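Local coordinates for protein putative aminooxidase (Propionibacterium acnes, PDB 2BA9) that isomerises polyunsaturated fatty acids, producing conjugated linoleic acid, and carries a bound flavin-adenine dinucleotide, at residues L36-V42 and R222-I226; L160-P164 and M190-A194; R231-V236 and S247-V251; D284-E290 and H357-I363. All blocks are in the same frame, centred on the assembly; numbering follows the deposited sequence.

Contact 1: L36-V42 and R222-I226; sequences LERTDHV and RNVDI. With FAD (flavin-adenine dinucleotide), chain D.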
# COMPACT_ATOMS: atom_id res chain seq x y z
N LEU A 36 -0.44 -19.87 -2.30
CA LEU A 36 -1.69 -20.20 -1.62
C LEU A 36 -2.50 -18.94 -1.27
O LEU A 36 -2.06 -18.12 -0.44
CB LEU A 36 -1.41 -21.02 -0.37
CG LEU A 36 -0.65 -22.33 -0.56
CD1 LEU A 36 -0.25 -22.89 0.79
CD2 LEU A 36 -1.48 -23.32 -1.34
N GLU A 37 -3.68 -18.81 -1.89
CA GLU A 37 -4.56 -17.65 -1.75
C GLU A 37 -5.86 -18.04 -1.09
O GLU A 37 -6.52 -19.00 -1.50
CB GLU A 37 -4.85 -17.05 -3.13
CG GLU A 37 -5.93 -16.00 -3.16
CD GLU A 37 -5.66 -14.79 -2.28
OE1 GLU A 37 -4.53 -14.26 -2.25
OE2 GLU A 37 -6.62 -14.32 -1.64
N ARG A 38 -6.25 -17.24 -0.09
CA ARG A 38 -7.44 -17.48 0.73
C ARG A 38 -8.74 -17.26 -0.06
O ARG A 38 -9.67 -18.05 0.03
CB ARG A 38 -7.40 -16.57 1.97
CG ARG A 38 -8.50 -16.81 3.00
CD ARG A 38 -8.31 -15.99 4.31
NE ARG A 38 -9.60 -15.86 5.01
CZ ARG A 38 -9.96 -14.86 5.83
NH1 ARG A 38 -9.10 -13.87 6.12
NH2 ARG A 38 -11.18 -14.84 6.37
N THR A 39 -8.79 -16.19 -0.85
CA THR A 39 -10.00 -15.84 -1.59
C THR A 39 -10.05 -16.56 -2.94
O THR A 39 -9.19 -17.40 -3.24
CB THR A 39 -10.08 -14.32 -1.87
OG1 THR A 39 -9.16 -13.98 -2.91
CG2 THR A 39 -9.78 -13.50 -0.59
N ASP A 40 -11.07 -16.23 -3.74
CA ASP A 40 -11.24 -16.82 -5.07
C ASP A 40 -10.62 -15.95 -6.16
O ASP A 40 -10.92 -16.12 -7.34
CB ASP A 40 -12.71 -17.02 -5.36
CG ASP A 40 -13.47 -15.70 -5.50
OD1 ASP A 40 -12.90 -14.62 -5.19
OD2 ASP A 40 -14.62 -15.77 -5.94
N HIS A 41 -9.74 -15.02 -5.77
CA HIS A 41 -9.21 -14.06 -6.70
C HIS A 41 -7.79 -13.63 -6.34
O HIS A 41 -7.30 -13.85 -5.23
CB HIS A 41 -10.15 -12.84 -6.86
CG HIS A 41 -10.38 -12.07 -5.59
ND1 HIS A 41 -11.42 -12.36 -4.72
CD2 HIS A 41 -9.71 -11.03 -5.04
CE1 HIS A 41 -11.37 -11.53 -3.70
NE2 HIS A 41 -10.35 -10.71 -3.87
N VAL A 42 -7.15 -13.02 -7.32
CA VAL A 42 -5.74 -12.64 -7.22
C VAL A 42 -5.62 -11.12 -7.47
O VAL A 42 -6.39 -10.53 -8.21
CB VAL A 42 -4.87 -13.45 -8.23
CG1 VAL A 42 -5.06 -14.96 -8.05
CG2 VAL A 42 -5.14 -13.02 -9.68
N ARG A 222 -6.38 -21.13 -5.28
CA ARG A 222 -7.34 -20.21 -4.66
C ARG A 222 -8.19 -20.94 -3.64
O ARG A 222 -8.07 -22.16 -3.50
CB ARG A 222 -8.23 -19.60 -5.73
CG ARG A 222 -7.41 -19.02 -6.87
CD ARG A 222 -8.19 -18.08 -7.73
NE ARG A 222 -7.49 -17.84 -8.98
CZ ARG A 222 -7.90 -17.01 -9.93
NH1 ARG A 222 -9.05 -16.37 -9.81
NH2 ARG A 222 -7.18 -16.86 -11.03
N ASN A 223 -9.03 -20.21 -2.92
CA ASN A 223 -9.96 -20.79 -1.96
C ASN A 223 -9.30 -21.73 -0.95
O ASN A 223 -9.92 -22.69 -0.47
CB ASN A 223 -11.09 -21.50 -2.70
CG ASN A 223 -11.81 -20.56 -3.64
OD1 ASN A 223 -12.54 -19.68 -3.19
ND2 ASN A 223 -11.56 -20.71 -4.93
N VAL A 224 -8.04 -21.44 -0.62
CA VAL A 224 -7.28 -22.26 0.31
C VAL A 224 -7.37 -21.68 1.72
O VAL A 224 -6.80 -20.63 2.02
CB VAL A 224 -5.81 -22.39 -0.15
CG1 VAL A 224 -4.98 -23.21 0.86
CG2 VAL A 224 -5.75 -23.04 -1.54
N ASP A 225 -8.09 -22.41 2.57
CA ASP A 225 -8.35 -22.05 3.96
C ASP A 225 -7.31 -22.76 4.82
O ASP A 225 -7.53 -23.88 5.26
CB ASP A 225 -9.77 -22.50 4.34
CG ASP A 225 -10.23 -22.00 5.72
OD1 ASP A 225 -9.43 -21.39 6.46
OD2 ASP A 225 -11.41 -22.24 6.05
N ILE A 226 -6.18 -22.09 5.02
CA ILE A 226 -5.09 -22.58 5.86
C ILE A 226 -5.47 -22.47 7.34
O ILE A 226 -5.67 -21.36 7.84
CB ILE A 226 -3.79 -21.76 5.66
CG1 ILE A 226 -3.27 -21.89 4.22
CG2 ILE A 226 -2.72 -22.20 6.67
CD1 ILE A 226 -2.14 -20.93 3.89
PA FAD D . -2.34 -7.44 -0.53
O1A FAD D . -2.53 -6.61 -1.76
O2A FAD D . -3.20 -7.11 0.66
O5B FAD D . -2.65 -8.97 -0.90
C5B FAD D . -2.48 -9.93 0.11
C4B FAD D . -3.05 -11.26 -0.34
O4B FAD D . -2.83 -12.22 0.68
C3B FAD D . -4.55 -11.18 -0.61
O3B FAD D . -4.83 -11.68 -1.90
C2B FAD D . -5.16 -12.01 0.49
O2B FAD D . -6.42 -12.57 0.14
C1B FAD D . -4.01 -12.97 0.83
N9A FAD D . -4.17 -13.51 2.19
C8A FAD D . -4.33 -12.80 3.36
N7A FAD D . -4.47 -13.67 4.39
C5A FAD D . -4.40 -14.94 3.89
C6A FAD D . -4.49 -16.22 4.48
N6A FAD D . -4.30 -16.35 5.83
N1A FAD D . -4.34 -17.34 3.67
C2A FAD D . -4.16 -17.22 2.30
N3A FAD D . -4.08 -15.95 1.73
C4A FAD D . -4.21 -14.84 2.50
N1 FAD D . -0.54 1.03 -4.22
C2 FAD D . 0.21 1.79 -5.09
O2 FAD D . 1.31 1.39 -5.46
N3 FAD D . -0.27 3.01 -5.53
C4 FAD D . -1.51 3.46 -5.12
O4 FAD D . -1.92 4.55 -5.55
C4X FAD D . -2.28 2.68 -4.25
N5 FAD D . -3.52 3.11 -3.80
C5X FAD D . -4.35 2.28 -3.07
C6 FAD D . -5.65 2.69 -2.76
C7 FAD D . -6.49 1.83 -2.06
C7M FAD D . -7.89 2.29 -1.75
C8 FAD D . -6.03 0.57 -1.66
C8M FAD D . -6.90 -0.38 -0.90
C9 FAD D . -4.73 0.19 -1.97
C9A FAD D . -3.88 1.03 -2.67
N10 FAD D . -2.55 0.67 -2.98
C10 FAD D . -1.79 1.45 -3.82
C1' FAD D . -1.83 -0.35 -2.18
C2' FAD D . -1.66 -1.66 -2.94
O2' FAD D . -2.88 -2.10 -3.53
C3' FAD D . -1.13 -2.70 -1.95
O3' FAD D . 0.01 -2.16 -1.27
C4' FAD D . -0.78 -4.00 -2.66
O4' FAD D . -1.96 -4.67 -3.10
C5' FAD D . 0.04 -4.86 -1.71
O5' FAD D . 0.12 -6.17 -2.19
P FAD D . 0.42 -7.39 -1.17
O1P FAD D . 0.39 -8.71 -1.91
O2P FAD D . 1.73 -7.13 -0.52
O3P FAD D . -0.79 -7.40 -0.11
O HOH W 1 -12.55 -18.28 -0.84
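Three hydrogen bonds tie residues 36-42 to residues 222-226. Val224 N gives its hydrogen to Glu37 O, and Asn223 N reaches Thr39 O at 2.8 Å in a nearly straight bond (175°). The third comes from a side chain: Arg222 NH1 meets Asp40 O at 3.1 Å, with the oxygen at the edge of the guanidinium and in its plane. Val42 CG1 lies over one face of the same group. Water 1 adds a bridge by donating to both Arg38 O and Asn223 OD1.

The apolar contacts are few. Leu36 splits its two methyls, CD2 to Val224 CG1 and CD1 to Ile226 CD1, each at 4.1 Å.

Two polar bonds hold the ribose; Arg38 CB and CD lie against the adenine. FAD O2B donates to Glu37 OE2 at 2.5 Å, and FAD O3B to Glu37 OE1 at 2.6 Å. This carboxylate on the two ribose hydroxyls, just after strand 33-36, is the classic acidic residue of dinucleotide-binding Rossmann folds. Thr39 OG1 and Thr39 N reach Glu37 OE2 from opposite faces of its plane, while Ala14 N binds OE1. With both oxygens gripped, the carboxylate is fixed in rotation and set to receive the adenosine ribose.

Contact 2: L160-P164 and M190-A194; sequences LWINP and MMSFA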
# COMPACT_ATOMS: atom_id res chain seq x y z
N LEU A 160 2.68 19.64 0.61
CA LEU A 160 2.85 18.90 -0.66
C LEU A 160 2.76 17.39 -0.44
O LEU A 160 2.03 16.70 -1.12
CB LEU A 160 4.20 19.23 -1.31
CG LEU A 160 4.41 18.67 -2.73
CD1 LEU A 160 3.59 19.44 -3.74
CD2 LEU A 160 5.85 18.68 -3.13
N TRP A 161 3.51 16.89 0.54
CA TRP A 161 3.63 15.44 0.80
C TRP A 161 2.35 14.77 1.29
O TRP A 161 2.15 13.58 1.09
CB TRP A 161 4.76 15.19 1.82
CG TRP A 161 6.00 14.63 1.22
CD1 TRP A 161 6.35 13.32 1.15
CD2 TRP A 161 7.08 15.36 0.63
NE1 TRP A 161 7.56 13.18 0.54
CE2 TRP A 161 8.04 14.42 0.20
CE3 TRP A 161 7.32 16.72 0.40
CZ2 TRP A 161 9.23 14.80 -0.42
CZ3 TRP A 161 8.49 17.09 -0.23
CH2 TRP A 161 9.43 16.13 -0.64
N ILE A 162 1.48 15.55 1.92
CA ILE A 162 0.34 14.99 2.62
C ILE A 162 -0.74 14.44 1.68
O ILE A 162 -1.39 13.45 2.00
CB ILE A 162 -0.28 16.00 3.60
CG1 ILE A 162 -1.18 15.28 4.61
CG2 ILE A 162 -1.02 17.11 2.85
CD1 ILE A 162 -1.68 16.18 5.72
N ASN A 163 -0.93 15.08 0.54
CA ASN A 163 -2.05 14.76 -0.34
C ASN A 163 -1.97 13.34 -0.96
O ASN A 163 -2.96 12.61 -0.95
CB ASN A 163 -2.19 15.84 -1.41
CG ASN A 163 -2.40 17.22 -0.81
OD1 ASN A 163 -3.27 17.40 0.04
ND2 ASN A 163 -1.61 18.20 -1.26
N PRO A 164 -0.79 12.93 -1.47
CA PRO A 164 -0.63 11.53 -1.88
C PRO A 164 -0.30 10.57 -0.74
O PRO A 164 0.03 9.40 -1.00
CB PRO A 164 0.56 11.59 -2.84
CG PRO A 164 0.95 12.99 -2.96
CD PRO A 164 0.43 13.68 -1.76
N MET A 190 7.50 12.12 -5.31
CA MET A 190 6.76 13.33 -4.93
C MET A 190 6.62 14.27 -6.12
O MET A 190 5.53 14.72 -6.43
CB MET A 190 7.45 14.04 -3.76
CG MET A 190 6.71 15.27 -3.23
SD MET A 190 5.20 14.88 -2.34
CE MET A 190 3.99 14.96 -3.68
N MET A 191 7.73 14.52 -6.81
CA MET A 191 7.71 15.39 -7.99
C MET A 191 6.78 14.87 -9.10
O MET A 191 6.03 15.65 -9.70
CB MET A 191 9.12 15.59 -8.52
CG MET A 191 10.02 16.38 -7.58
SD MET A 191 9.35 17.97 -7.06
CE MET A 191 8.60 17.52 -5.49
N SER A 192 6.82 13.56 -9.34
CA SER A 192 5.93 12.92 -10.32
C SER A 192 4.45 13.12 -9.97
O SER A 192 3.61 13.35 -10.84
CB SER A 192 6.25 11.43 -10.46
OG SER A 192 7.57 11.26 -10.95
N PHE A 193 4.12 13.01 -8.68
CA PHE A 193 2.78 13.37 -8.21
C PHE A 193 2.48 14.84 -8.44
O PHE A 193 1.40 15.18 -8.89
CB PHE A 193 2.58 13.01 -6.73
CG PHE A 193 1.94 11.67 -6.54
CD1 PHE A 193 2.72 10.53 -6.37
CD2 PHE A 193 0.56 11.54 -6.55
CE1 PHE A 193 2.14 9.30 -6.21
CE2 PHE A 193 -0.02 10.33 -6.39
CZ PHE A 193 0.76 9.20 -6.21
N ALA A 194 3.46 15.70 -8.14
CA ALA A 194 3.31 17.15 -8.29
C ALA A 194 3.05 17.53 -9.74
O ALA A 194 2.20 18.37 -10.03
CB ALA A 194 4.57 17.86 -7.79
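Met190 lies flat over one face of the Trp161 indole. Its SD stands 3.6 Å from the centroid of the five-membered ring, a Met-aromatic contact. Its CG sits over the six-membered ring, only 4° off the normal, in a CH-pi contact. One bent side chain thus spans both rings. CG is anti to the backbone N (chi1 -176°), and a turn at chi2 (70°) lays the CG-SD bond along the indole.

Leu160 meets the same methionine obliquely. Its CD2 comes to 3.5 Å from Met190 CG and also touches Met191 CE, whose side chain runs across it at about a right angle. Met190 CE reaches on to Pro164 CG at 3.7 Å.

The contact joins helix 158-161, with the residues that follow it as far as Pro164, to helix 187-195. The helices from 106-122 to 204-215 follow one another with no strand between them, and this contact lies among them. Helix 178-184 touches both Trp161 and Phe193, and helix 106-122 packs on Leu160 and Trp161. Trp161 NE1 is hydrogen-bonded to Leu185 O, which satisfies the polar edge of the indole.

Pro164 and Phe193 make the second ring contact. Pro164 CB lies over the phenyl face, 3.8 Å from its centroid, in another CH-pi contact.

Contact 3: R231-V236 and S247-V251; sequences REDGKV and SDVLV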
# COMPACT_ATOMS: atom_id res chain seq x y z
N ARG A 231 6.32 -25.91 11.92
CA ARG A 231 7.63 -25.90 11.29
C ARG A 231 8.65 -26.67 12.11
O ARG A 231 9.53 -26.07 12.74
CB ARG A 231 8.10 -24.46 11.07
CG ARG A 231 7.34 -23.74 9.98
CD ARG A 231 7.42 -22.25 10.17
NE ARG A 231 6.78 -21.81 11.41
CZ ARG A 231 6.96 -20.62 11.98
NH1 ARG A 231 6.33 -20.32 13.11
NH2 ARG A 231 7.78 -19.72 11.44
N GLU A 232 8.55 -27.99 12.08
CA GLU A 232 9.46 -28.85 12.81
C GLU A 232 10.33 -29.67 11.86
O GLU A 232 10.06 -29.75 10.67
CB GLU A 232 8.68 -29.79 13.74
CG GLU A 232 7.35 -29.27 14.25
CD GLU A 232 6.17 -29.79 13.43
OE1 GLU A 232 5.85 -29.21 12.36
OE2 GLU A 232 5.56 -30.80 13.86
N ASP A 233 11.39 -30.26 12.42
CA ASP A 233 12.26 -31.20 11.69
C ASP A 233 12.90 -30.58 10.43
O ASP A 233 13.38 -31.30 9.55
CB ASP A 233 11.49 -32.47 11.31
CG ASP A 233 10.69 -33.06 12.47
OD1 ASP A 233 11.29 -33.33 13.54
OD2 ASP A 233 9.46 -33.25 12.31
N GLY A 234 12.90 -29.25 10.36
CA GLY A 234 13.47 -28.53 9.22
C GLY A 234 12.54 -28.40 8.03
O GLY A 234 12.99 -28.10 6.92
N LYS A 235 11.25 -28.63 8.25
CA LYS A 235 10.24 -28.57 7.19
C LYS A 235 9.07 -27.68 7.57
O LYS A 235 8.90 -27.32 8.73
CB LYS A 235 9.70 -29.98 6.89
CG LYS A 235 10.75 -31.00 6.57
CD LYS A 235 11.57 -30.63 5.33
CE LYS A 235 12.65 -31.67 5.07
NZ LYS A 235 13.60 -31.77 6.22
N VAL A 236 8.25 -27.35 6.57
CA VAL A 236 7.05 -26.58 6.77
C VAL A 236 5.84 -27.44 6.44
O VAL A 236 5.64 -27.81 5.28
CB VAL A 236 7.02 -25.33 5.86
CG1 VAL A 236 5.69 -24.62 6.00
CG2 VAL A 236 8.16 -24.39 6.19
N SER A 247 6.17 -28.66 2.85
CA SER A 247 7.09 -27.91 2.01
C SER A 247 8.44 -27.75 2.73
O SER A 247 8.59 -28.10 3.91
CB SER A 247 6.51 -26.54 1.68
OG SER A 247 5.20 -26.68 1.15
N ASP A 248 9.42 -27.25 1.98
CA ASP A 248 10.77 -27.04 2.50
C ASP A 248 10.94 -25.62 3.01
O ASP A 248 11.60 -25.40 4.02
CB ASP A 248 11.80 -27.30 1.40
CG ASP A 248 11.81 -28.74 0.97
OD1 ASP A 248 11.97 -29.61 1.84
OD2 ASP A 248 11.67 -29.01 -0.23
N VAL A 249 10.32 -24.68 2.30
CA VAL A 249 10.47 -23.25 2.59
C VAL A 249 9.09 -22.56 2.60
O VAL A 249 8.19 -22.90 1.82
CB VAL A 249 11.40 -22.59 1.56
CG1 VAL A 249 11.68 -21.14 1.92
CG2 VAL A 249 12.69 -23.37 1.46
N LEU A 250 8.94 -21.60 3.51
CA LEU A 250 7.74 -20.78 3.63
C LEU A 250 8.05 -19.31 3.36
O LEU A 250 8.98 -18.76 3.94
CB LEU A 250 7.17 -20.91 5.05
CG LEU A 250 5.83 -20.24 5.32
CD1 LEU A 250 4.75 -20.81 4.40
CD2 LEU A 250 5.45 -20.39 6.80
N VAL A 251 7.25 -18.68 2.50
CA VAL A 251 7.39 -17.26 2.19
C VAL A 251 6.06 -16.54 2.44
O VAL A 251 5.06 -16.83 1.79
CB VAL A 251 7.90 -17.04 0.74
CG1 VAL A 251 8.02 -15.55 0.42
CG2 VAL A 251 9.25 -17.72 0.57
O HOH W 2 13.75 -29.15 3.68
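Arg231 touches the strand end of residues 247-251 with its CD, 4.3 Å from Leu250 CD2. Its guanidinium is engaged elsewhere, in salt bridges to Asp264 and Glu269. From Glu232 the chain reverses in a type I' turn that ends at Lys235. The turn is closed by Lys235 N on Glu232 O at 2.9 Å. Water 2 donates firmly to Asp248 OD1 and only weakly to Gly234 O.

Lys235 runs beside Asp248 and points the same way. The contact is made by carbon: Lys235 CD lies 3.7 Å from Asp248 OD1, whereas Lys235 NZ is 5.1 Å from that oxygen, too far for a salt bridge. Bends at chi2 and chi4 curl the lysine back, and NZ makes a weak bond to Asp233 O. Asp248 has its salt bridge with Arg8.

Val236 forms the one beta bridge, an antiparallel hydrogen-bonded pair with Ser247 that closes the open end of the beta hairpin of strands 236-240 and 244-247. Ser247 N meets Val236 O at 2.6 Å, in the carbonyl plane and almost straight (177°). Val236 N returns a bond to Ser247 O at 2.8 Å. Val236 CG2 reaches Leu250 CB at 3.8 Å.

Ile229 of strand 226-230 touches both Val236 and Leu250. Strand 249-252 then lies between strands 9-12 and 396-398 of the parallel sheet, and helix 408-423 packs against Val249 and Val251.

Contact 4: D284-E290 and H357-I363; sequences DACLVKE and HPVEKII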
# COMPACT_ATOMS: atom_id res chain seq x y z
N ASP A 284 -15.79 3.62 -0.67
CA ASP A 284 -17.17 3.45 -1.06
C ASP A 284 -17.27 3.79 -2.53
O ASP A 284 -16.82 4.86 -2.95
CB ASP A 284 -18.08 4.38 -0.26
CG ASP A 284 -18.26 3.94 1.16
OD1 ASP A 284 -19.34 3.41 1.46
OD2 ASP A 284 -17.34 4.16 1.98
N ALA A 285 -17.85 2.87 -3.30
CA ALA A 285 -18.10 3.08 -4.73
C ALA A 285 -19.49 3.65 -4.88
O ALA A 285 -20.46 3.00 -4.48
CB ALA A 285 -17.94 1.76 -5.53
N CYS A 286 -19.58 4.85 -5.44
CA CYS A 286 -20.81 5.66 -5.43
C CYS A 286 -21.34 5.98 -6.83
O CYS A 286 -20.58 6.28 -7.72
CB CYS A 286 -20.55 6.99 -4.71
SG CYS A 286 -20.00 6.84 -2.99
N LEU A 287 -22.65 5.87 -7.00
CA LEU A 287 -23.37 6.56 -8.06
C LEU A 287 -23.72 7.91 -7.48
O LEU A 287 -24.22 8.00 -6.37
CB LEU A 287 -24.63 5.79 -8.47
CG LEU A 287 -24.38 4.37 -8.98
CD1 LEU A 287 -25.69 3.68 -9.44
CD2 LEU A 287 -23.36 4.41 -10.09
N VAL A 288 -23.43 8.97 -8.23
CA VAL A 288 -23.65 10.33 -7.76
C VAL A 288 -24.67 11.05 -8.66
O VAL A 288 -24.78 10.76 -9.86
CB VAL A 288 -22.28 11.14 -7.65
CG1 VAL A 288 -21.31 10.46 -6.67
CG2 VAL A 288 -21.61 11.31 -9.00
N LYS A 289 -25.46 11.94 -8.07
CA LYS A 289 -26.12 12.97 -8.86
C LYS A 289 -25.21 14.19 -8.80
O LYS A 289 -24.48 14.40 -7.80
CB LYS A 289 -27.56 13.27 -8.40
CG LYS A 289 -27.81 13.20 -6.89
CD LYS A 289 -29.27 13.53 -6.54
CE LYS A 289 -29.57 13.24 -5.07
NZ LYS A 289 -29.78 11.77 -4.80
N GLU A 290 -25.20 14.98 -9.86
CA GLU A 290 -24.20 16.03 -10.06
C GLU A 290 -22.81 15.38 -10.13
O GLU A 290 -22.06 15.34 -9.14
CB GLU A 290 -24.28 17.12 -8.97
CG GLU A 290 -25.22 18.30 -9.25
CD GLU A 290 -26.53 17.92 -9.94
OE1 GLU A 290 -26.57 17.94 -11.20
OE2 GLU A 290 -27.53 17.63 -9.24
N HIS A 357 -21.83 16.92 -4.83
CA HIS A 357 -21.86 15.70 -5.62
C HIS A 357 -22.64 14.64 -4.83
O HIS A 357 -22.07 13.63 -4.41
CB HIS A 357 -20.44 15.24 -5.94
CG HIS A 357 -19.57 16.31 -6.54
ND1 HIS A 357 -19.84 16.87 -7.77
CD2 HIS A 357 -18.45 16.91 -6.09
CE1 HIS A 357 -18.92 17.78 -8.04
NE2 HIS A 357 -18.06 17.82 -7.04
N PRO A 358 -23.93 14.90 -4.57
CA PRO A 358 -24.67 14.02 -3.67
C PRO A 358 -24.83 12.55 -4.14
O PRO A 358 -25.03 12.29 -5.33
CB PRO A 358 -26.02 14.72 -3.49
CG PRO A 358 -26.10 15.75 -4.57
CD PRO A 358 -24.73 16.06 -5.01
N VAL A 359 -24.74 11.62 -3.19
CA VAL A 359 -24.76 10.19 -3.48
C VAL A 359 -26.20 9.73 -3.68
O VAL A 359 -27.08 10.00 -2.86
CB VAL A 359 -24.06 9.37 -2.33
CG1 VAL A 359 -24.10 7.85 -2.60
CG2 VAL A 359 -22.62 9.82 -2.14
N GLU A 360 -26.46 9.04 -4.79
CA GLU A 360 -27.72 8.34 -4.96
C GLU A 360 -27.64 6.93 -4.43
O GLU A 360 -28.62 6.40 -3.94
CB GLU A 360 -28.11 8.27 -6.43
CG GLU A 360 -28.26 9.64 -7.05
CD GLU A 360 -28.51 9.59 -8.55
OE1 GLU A 360 -27.97 8.69 -9.23
OE2 GLU A 360 -29.27 10.47 -9.03
N LYS A 361 -26.46 6.31 -4.58
CA LYS A 361 -26.27 4.93 -4.19
C LYS A 361 -24.81 4.61 -3.92
O LYS A 361 -23.95 5.09 -4.62
CB LYS A 361 -26.75 4.03 -5.32
CG LYS A 361 -27.10 2.64 -4.88
CD LYS A 361 -28.45 2.57 -4.19
CE LYS A 361 -29.62 2.70 -5.19
NZ LYS A 361 -29.35 2.18 -6.54
N ILE A 362 -24.56 3.77 -2.90
CA ILE A 362 -23.27 3.11 -2.69
C ILE A 362 -23.46 1.64 -3.05
O ILE A 362 -24.19 0.90 -2.35
CB ILE A 362 -22.77 3.18 -1.22
CG1 ILE A 362 -22.62 4.63 -0.73
CG2 ILE A 362 -21.43 2.49 -1.09
CD1 ILE A 362 -22.66 4.78 0.79
N ILE A 363 -22.83 1.22 -4.14
CA ILE A 363 -23.01 -0.15 -4.65
C ILE A 363 -21.99 -1.13 -4.06
O ILE A 363 -22.22 -2.33 -4.05
CB ILE A 363 -23.00 -0.22 -6.23
CG1 ILE A 363 -21.60 0.08 -6.79
CG2 ILE A 363 -24.05 0.75 -6.83
CD1 ILE A 363 -21.36 -0.44 -8.22
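Leu287 O is gripped by two backbone amides. Glu360 N binds it at 2.9 Å, and Lys361 N adds a weak bond at 3.3 Å. Two residues thus face one: this is a classic beta bulge, and it shifts the antiparallel register by one between Leu287 and Val288. Regular pairing flanks it, with Leu287 N on Lys361 O and Lys289 N on Pro358 O, both at 2.8 Å.

Past the strand, His357 ND1 donates to Glu290 O at 3.0 Å. The oxygen lies in the ring plane, but the donor stands above the carbonyl plane. Lys289 and Glu360 meet through carbon. Lys289 CB is 3.3 Å from Glu360 OE2, yet NZ stays 4.5 Å from that oxygen, too long for a salt bridge. Lys289 CG also touches Pro358 CG, the two side chains crossing at about a right angle.

Cys286 SG touches both Val359 CG2 and Ile362 CG1, 4.1 Å from each. Asp284 OD1 meets the Ile362 CG2 methyl.

Strand 359-373 is an outermost strand of the mixed sheet, and strand 277-288 separates it from strand 325-330. Helix 341-355 packs on Asp284, His357, Val359 and Ile362. Tyr51 and Ile324 touch Leu287 and Ile363, on the other face from Cys286.

Both segments of contact 2 fall between those of contact 1 in the sequence; contacts 3 and 4 come later in the chain. Contacts 1 and 3 are neighbours, with centres about 20 Å apart. They share the dinucleotide-binding part: strand 33-36 and strand 249-252 belong to the same parallel sheet, and strand 226-230 leads from one contact towards the other. Contact 2 is in the helical part, about 35 Å from contact 1 between centres. Contact 4 is at the edge of the mixed sheet, about 49 Å from contact 3 between centres. Contact 1 alone touches FAD; the others join parts of the surrounding fold.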